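Local coordinates for glutathione S-transferase (Bombyx mori, PDB 3AY8), which probably transfers glutathione to electrophilic compounds, as a homodimeric cytosolic enzyme with the glutathione transferase fold, at residues P14-L19 with P197-G202; F63-W66 with A70-C73. All coordinates share one frame; numbering follows the deposited sequence.

Contact 1 (P14-L19 with P197-G202); sequences PSRGAL and PENEDG
Arg16 reaches from helix 13-25 to helix 196-213 and meets Asn199 and Gly202; the two short helical segments run almost antiparallel, with their axes 10.2 Å apart at the closest. Followed outward, the arginine first skirts the Asn199 amide oxygen: CB lies 3.4 Å from Asn199 OD1, and CG passes a little farther from the same atom. Next, CD touches both Asn199 OD1 and the backbone Asn199 O, the latter at 3.3 Å. The chain then bends at chi3 (-81°), which turns NE toward the backbone of Gly202, 3.5 Å from Gly202 C, and brings NH2 alongside the amide oxygen. At the tip, Arg16 NH2 donates to Asn199 OD1 over 3.0 Å with a nearly straight N-H...O angle of 166°. The acceptor lies in the guanidinium plane, at its edge, whereas the donor is tilted 30° from the plane of the amide carbonyl. A side chain on Gly202 would run into Arg16 CD, and it is the bare backbone that packs against the arginine. One turn farther along, Leu19 CD2 packs against the carboxylate of Glu198, 3.4 Å from OE1, while that carboxylate pairs with Arg23. NE of Arg16 also donates to Pro10 O, NH1 bonds to Val11 O and Ser169 OG, and NH2 to Ala165 O. Replacing Arg16 by a leucine would probably leave Asn199 OD1 and the Pro10, Val11 and Ala165 carbonyls without this donor, and lose the polar tie between the two helices. The chemistry is thus that of a buried cation surrounded by neutral oxygens, whose combined dipoles probably stabilise its charge, and it ties the thioredoxin-like N-terminal domain to the helical C-terminal domain.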
loop_
_atom_site.group_PDB
_atom_site.type_symbol
_atom_site.label_atom_id
_atom_site.label_comp_id
_atom_site.label_asym_id
_atom_site.label_seq_id
_atom_site.Cartn_x
_atom_site.Cartn_y
_atom_site.Cartn_z
ATOM N N PRO A 14 7.377 1.294 9.227
ATOM C CA PRO A 14 6.318 2.276 8.916
ATOM C C PRO A 14 6.239 3.399 9.952
ATOM O O PRO A 14 6.052 4.554 9.591
ATOM C CB PRO A 14 5.039 1.425 8.911
ATOM C CG PRO A 14 5.532 0.070 8.437
ATOM C CD PRO A 14 6.873 -0.093 9.152
ATOM N N SER A 15 6.399 3.070 11.231
ATOM C CA SER A 15 6.434 4.104 12.269
ATOM C C SER A 15 7.611 5.048 12.034
ATOM O O SER A 15 7.454 6.265 12.109
ATOM C CB SER A 15 6.468 3.484 13.676
ATOM O OG SER A 15 5.989 4.405 14.639
ATOM N N ARG A 16 8.772 4.491 11.685
ATOM C CA ARG A 16 9.945 5.310 11.390
ATOM C C ARG A 16 9.753 6.184 10.149
ATOM O O ARG A 16 10.233 7.314 10.109
ATOM C CB ARG A 16 11.213 4.449 11.287
ATOM C CG ARG A 16 11.866 4.172 12.657
ATOM C CD ARG A 16 13.152 3.348 12.529
ATOM N NE ARG A 16 12.892 1.908 12.384
ATOM C CZ ARG A 16 12.974 1.242 11.230
ATOM N NH1 ARG A 16 12.708 -0.060 11.187
ATOM N NH2 ARG A 16 13.337 1.872 10.120
ATOM N N GLY A 17 9.020 5.667 9.158
ATOM C CA GLY A 17 8.723 6.422 7.933
ATOM C C GLY A 17 7.856 7.645 8.185
ATOM O O GLY A 17 8.050 8.700 7.570
ATOM N N ALA A 18 6.890 7.501 9.081
ATOM C CA ALA A 18 6.045 8.632 9.489
ATOM C C ALA A 18 6.865 9.705 10.216
ATOM O O ALA A 18 6.707 10.904 9.939
ATOM C CB ALA A 18 4.889 8.144 10.366
ATOM N N LEU A 19 7.746 9.288 11.131
ATOM C CA LEU A 19 8.590 10.257 11.860
ATOM C C LEU A 19 9.586 10.947 10.930
ATOM O O LEU A 19 9.771 12.175 10.988
ATOM C CB LEU A 19 9.287 9.606 13.068
ATOM C CG LEU A 19 10.180 10.516 13.931
ATOM C CD1 LEU A 19 9.453 11.741 14.471
ATOM C CD2 LEU A 19 10.838 9.736 15.081
ATOM N N PRO A 197 19.770 9.431 11.553
ATOM C CA PRO A 197 20.354 8.658 12.649
ATOM C C PRO A 197 19.327 8.093 13.562
ATOM O O PRO A 197 19.486 7.010 14.008
ATOM C CB PRO A 197 21.184 9.680 13.434
ATOM C CG PRO A 197 21.526 10.631 12.515
ATOM C CD PRO A 197 20.466 10.703 11.414
ATOM N N GLU A 198 18.301 8.870 13.824
ATOM C CA GLU A 198 17.214 8.452 14.641
ATOM C C GLU A 198 16.563 7.257 13.958
ATOM O O GLU A 198 16.256 6.290 14.585
ATOM C CB GLU A 198 16.245 9.620 14.837
ATOM C CG GLU A 198 14.969 9.369 15.562
ATOM C CD GLU A 198 14.101 10.620 15.673
ATOM O OE1 GLU A 198 13.865 11.283 14.685
ATOM O OE2 GLU A 198 13.656 10.927 16.760
ATOM N N ASN A 199 16.412 7.320 12.652
ATOM C CA ASN A 199 15.898 6.156 11.922
ATOM C C ASN A 199 16.835 4.956 11.990
ATOM O O ASN A 199 16.399 3.828 12.240
ATOM C CB ASN A 199 15.628 6.494 10.461
ATOM C CG ASN A 199 15.294 5.260 9.652
ATOM O OD1 ASN A 199 14.225 4.691 9.797
ATOM N ND2 ASN A 199 16.244 4.801 8.856
ATOM N N GLU A 200 18.122 5.206 11.764
ATOM C CA GLU A 200 19.134 4.139 11.777
ATOM C C GLU A 200 19.187 3.395 13.108
ATOM O O GLU A 200 19.385 2.168 13.144
ATOM C CB GLU A 200 20.514 4.713 11.430
ATOM C CG GLU A 200 20.661 5.156 9.974
ATOM C CD GLU A 200 20.642 3.983 8.993
ATOM O OE1 GLU A 200 20.988 2.859 9.405
ATOM O OE2 GLU A 200 20.283 4.178 7.812
ATOM N N ASP A 201 18.991 4.122 14.209
ATOM C CA ASP A 201 19.004 3.500 15.541
ATOM C C ASP A 201 17.836 2.538 15.724
ATOM O O ASP A 201 18.013 1.431 16.247
ATOM C CB ASP A 201 18.999 4.565 16.651
ATOM C CG ASP A 201 20.344 5.245 16.808
ATOM O OD1 ASP A 201 21.378 4.554 16.690
ATOM O OD2 ASP A 201 20.379 6.471 17.035
ATOM N N GLY A 202 16.638 2.958 15.307
ATOM C CA GLY A 202 15.459 2.081 15.380
ATOM C C GLY A 202 15.572 0.878 14.445
ATOM O O GLY A 202 15.184 -0.244 14.803
#

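Contact 2 (F63-W66 with A70-C73); sequences FVLW and AIAC
Leu65 holds CG anti to its backbone N (chi1 -176°), a torsion that carries the isobutyl group off the strand toward helix 68-79, while Ile71 sets CG1 anti to its carbonyl carbon (chi1 -69°), which turns its longer branch back to the strand. The two side chains lie alongside each other, pointing opposite ways, and their closest approach is 3.9 Å, from Leu65 CD2 to Ile71 CG1. The leucine methyl goes beyond the side chain and rests against the helix backbone itself: Leu65 CD2 is 3.8 Å from Ile71 CA and 3.9 Å from Ala70 O. In return, the end of the isoleucine lies against the strand backbone, with Ile71 CD1 at 3.7 Å from Leu65 O and 4.0 Å from Trp66 C. Each side chain therefore meets the other's main chain as well as its apolar branch, and all these distances are those of van der Waals packing. Ala70 adds a small contribution, its CB lying 3.9 Å from Trp66 O. Trp66 takes part through its backbone, since its CB bond points away from the helix. Its carbonyl oxygen also accepts a bond from Gln98 of the second subunit, where Phe102 packs against Trp66 and Ala94 on Ala70, placing this contact at the dimer interface. Within the chain, strand 63-66 is an outermost strand of the sheet, paired antiparallel to strand 57-60 through Leu65 and Leu58. A short connection leads from it directly into helix 68-79, whose Ile71 also touches Leu58 of strand 57-60 and Ala18 of helix 13-25, so that the helix packs beside helix 13-25 on the same face of the sheet.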
loop_
_atom_site.group_PDB
_atom_site.type_symbol
_atom_site.label_atom_id
_atom_site.label_comp_id
_atom_site.label_asym_id
_atom_site.label_seq_id
_atom_site.Cartn_x
_atom_site.Cartn_y
_atom_site.Cartn_z
ATOM N N PHE A 63 -7.920 15.066 15.686
ATOM C CA PHE A 63 -7.980 14.299 14.430
ATOM C C PHE A 63 -6.944 13.189 14.537
ATOM O O PHE A 63 -5.734 13.444 14.560
ATOM C CB PHE A 63 -7.715 15.176 13.194
ATOM C CG PHE A 63 -7.609 14.394 11.893
ATOM C CD1 PHE A 63 -8.703 13.690 11.387
ATOM C CD2 PHE A 63 -6.417 14.381 11.172
ATOM C CE1 PHE A 63 -8.609 12.964 10.188
ATOM C CE2 PHE A 63 -6.306 13.663 9.970
ATOM C CZ PHE A 63 -7.411 12.950 9.483
ATOM N N VAL A 64 -7.438 11.964 14.635
ATOM C CA VAL A 64 -6.610 10.785 14.825
ATOM C C VAL A 64 -6.460 10.062 13.492
ATOM O O VAL A 64 -7.450 9.737 12.827
ATOM C CB VAL A 64 -7.231 9.841 15.870
ATOM C CG1 VAL A 64 -6.411 8.562 16.007
ATOM C CG2 VAL A 64 -7.354 10.551 17.217
ATOM N N LEU A 65 -5.210 9.838 13.099
ATOM C CA LEU A 65 -4.909 9.253 11.807
ATOM C C LEU A 65 -3.863 8.162 11.964
ATOM O O LEU A 65 -2.832 8.375 12.594
ATOM C CB LEU A 65 -4.380 10.338 10.863
ATOM C CG LEU A 65 -4.088 9.985 9.404
ATOM C CD1 LEU A 65 -5.398 9.667 8.631
ATOM C CD2 LEU A 65 -3.297 11.110 8.747
ATOM N N TRP A 66 -4.132 6.995 11.403
ATOM C CA TRP A 66 -3.087 5.986 11.296
ATOM C C TRP A 66 -2.721 5.770 9.829
ATOM O O TRP A 66 -3.244 6.468 8.946
ATOM C CB TRP A 66 -3.466 4.690 12.028
ATOM C CG TRP A 66 -4.793 4.109 11.630
ATOM C CD1 TRP A 66 -6.014 4.434 12.143
ATOM C CD2 TRP A 66 -5.027 3.090 10.648
ATOM N NE1 TRP A 66 -7.003 3.684 11.537
ATOM C CE2 TRP A 66 -6.419 2.849 10.618
ATOM C CE3 TRP A 66 -4.193 2.344 9.798
ATOM C CZ2 TRP A 66 -7.000 1.899 9.760
ATOM C CZ3 TRP A 66 -4.781 1.396 8.933
ATOM C CH2 TRP A 66 -6.164 1.188 8.926
ATOM N N ALA A 70 -0.293 7.748 4.735
ATOM C CA ALA A 70 -1.364 8.743 4.895
ATOM C C ALA A 70 -0.922 9.900 5.808
ATOM O O ALA A 70 -1.157 11.074 5.500
ATOM C CB ALA A 70 -2.605 8.092 5.441
ATOM N N ILE A 71 -0.280 9.551 6.923
ATOM C CA ILE A 71 0.310 10.538 7.836
ATOM C C ILE A 71 1.317 11.432 7.110
ATOM O O ILE A 71 1.226 12.661 7.183
ATOM C CB ILE A 71 0.961 9.837 9.065
ATOM C CG1 ILE A 71 -0.129 9.238 9.951
ATOM C CG2 ILE A 71 1.859 10.806 9.855
ATOM C CD1 ILE A 71 0.351 8.063 10.826
ATOM N N ALA A 72 2.254 10.812 6.387
ATOM C CA ALA A 72 3.263 11.557 5.639
ATOM C C ALA A 72 2.657 12.584 4.659
ATOM O O ALA A 72 3.105 13.739 4.605
ATOM C CB ALA A 72 4.203 10.600 4.900
ATOM N N CYS A 73 1.651 12.160 3.896
ATOM C CA CYS A 73 0.983 13.044 2.933
ATOM C C CYS A 73 0.180 14.148 3.640
ATOM O O CYS A 73 0.128 15.280 3.175
ATOM C CB CYS A 73 0.048 12.239 2.014
ATOM S SG CYS A 73 0.898 11.049 0.946
#

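The centres of the two contacts lie 16 Å apart, and helix 13-25 is what joins them: Ala18 CB, on segment 14-19 of contact 1, packs 4.1 Å from Ile71 CG2 of contact 2. Along the chain, contact 2 falls wholly between the two halves of contact 1, which are separated by 177 residues. Contact 2 is local, closing a strand onto the helix that follows it within the N-terminal domain, whereas contact 1 spans from that domain to helix 196-213 near the C-terminus. Helix 13-25 thus packs on helix 68-79 through Ala18 and on helix 196-213 through Arg16 and Leu19, linking the dimer-facing edge of the sheet to the domain interface.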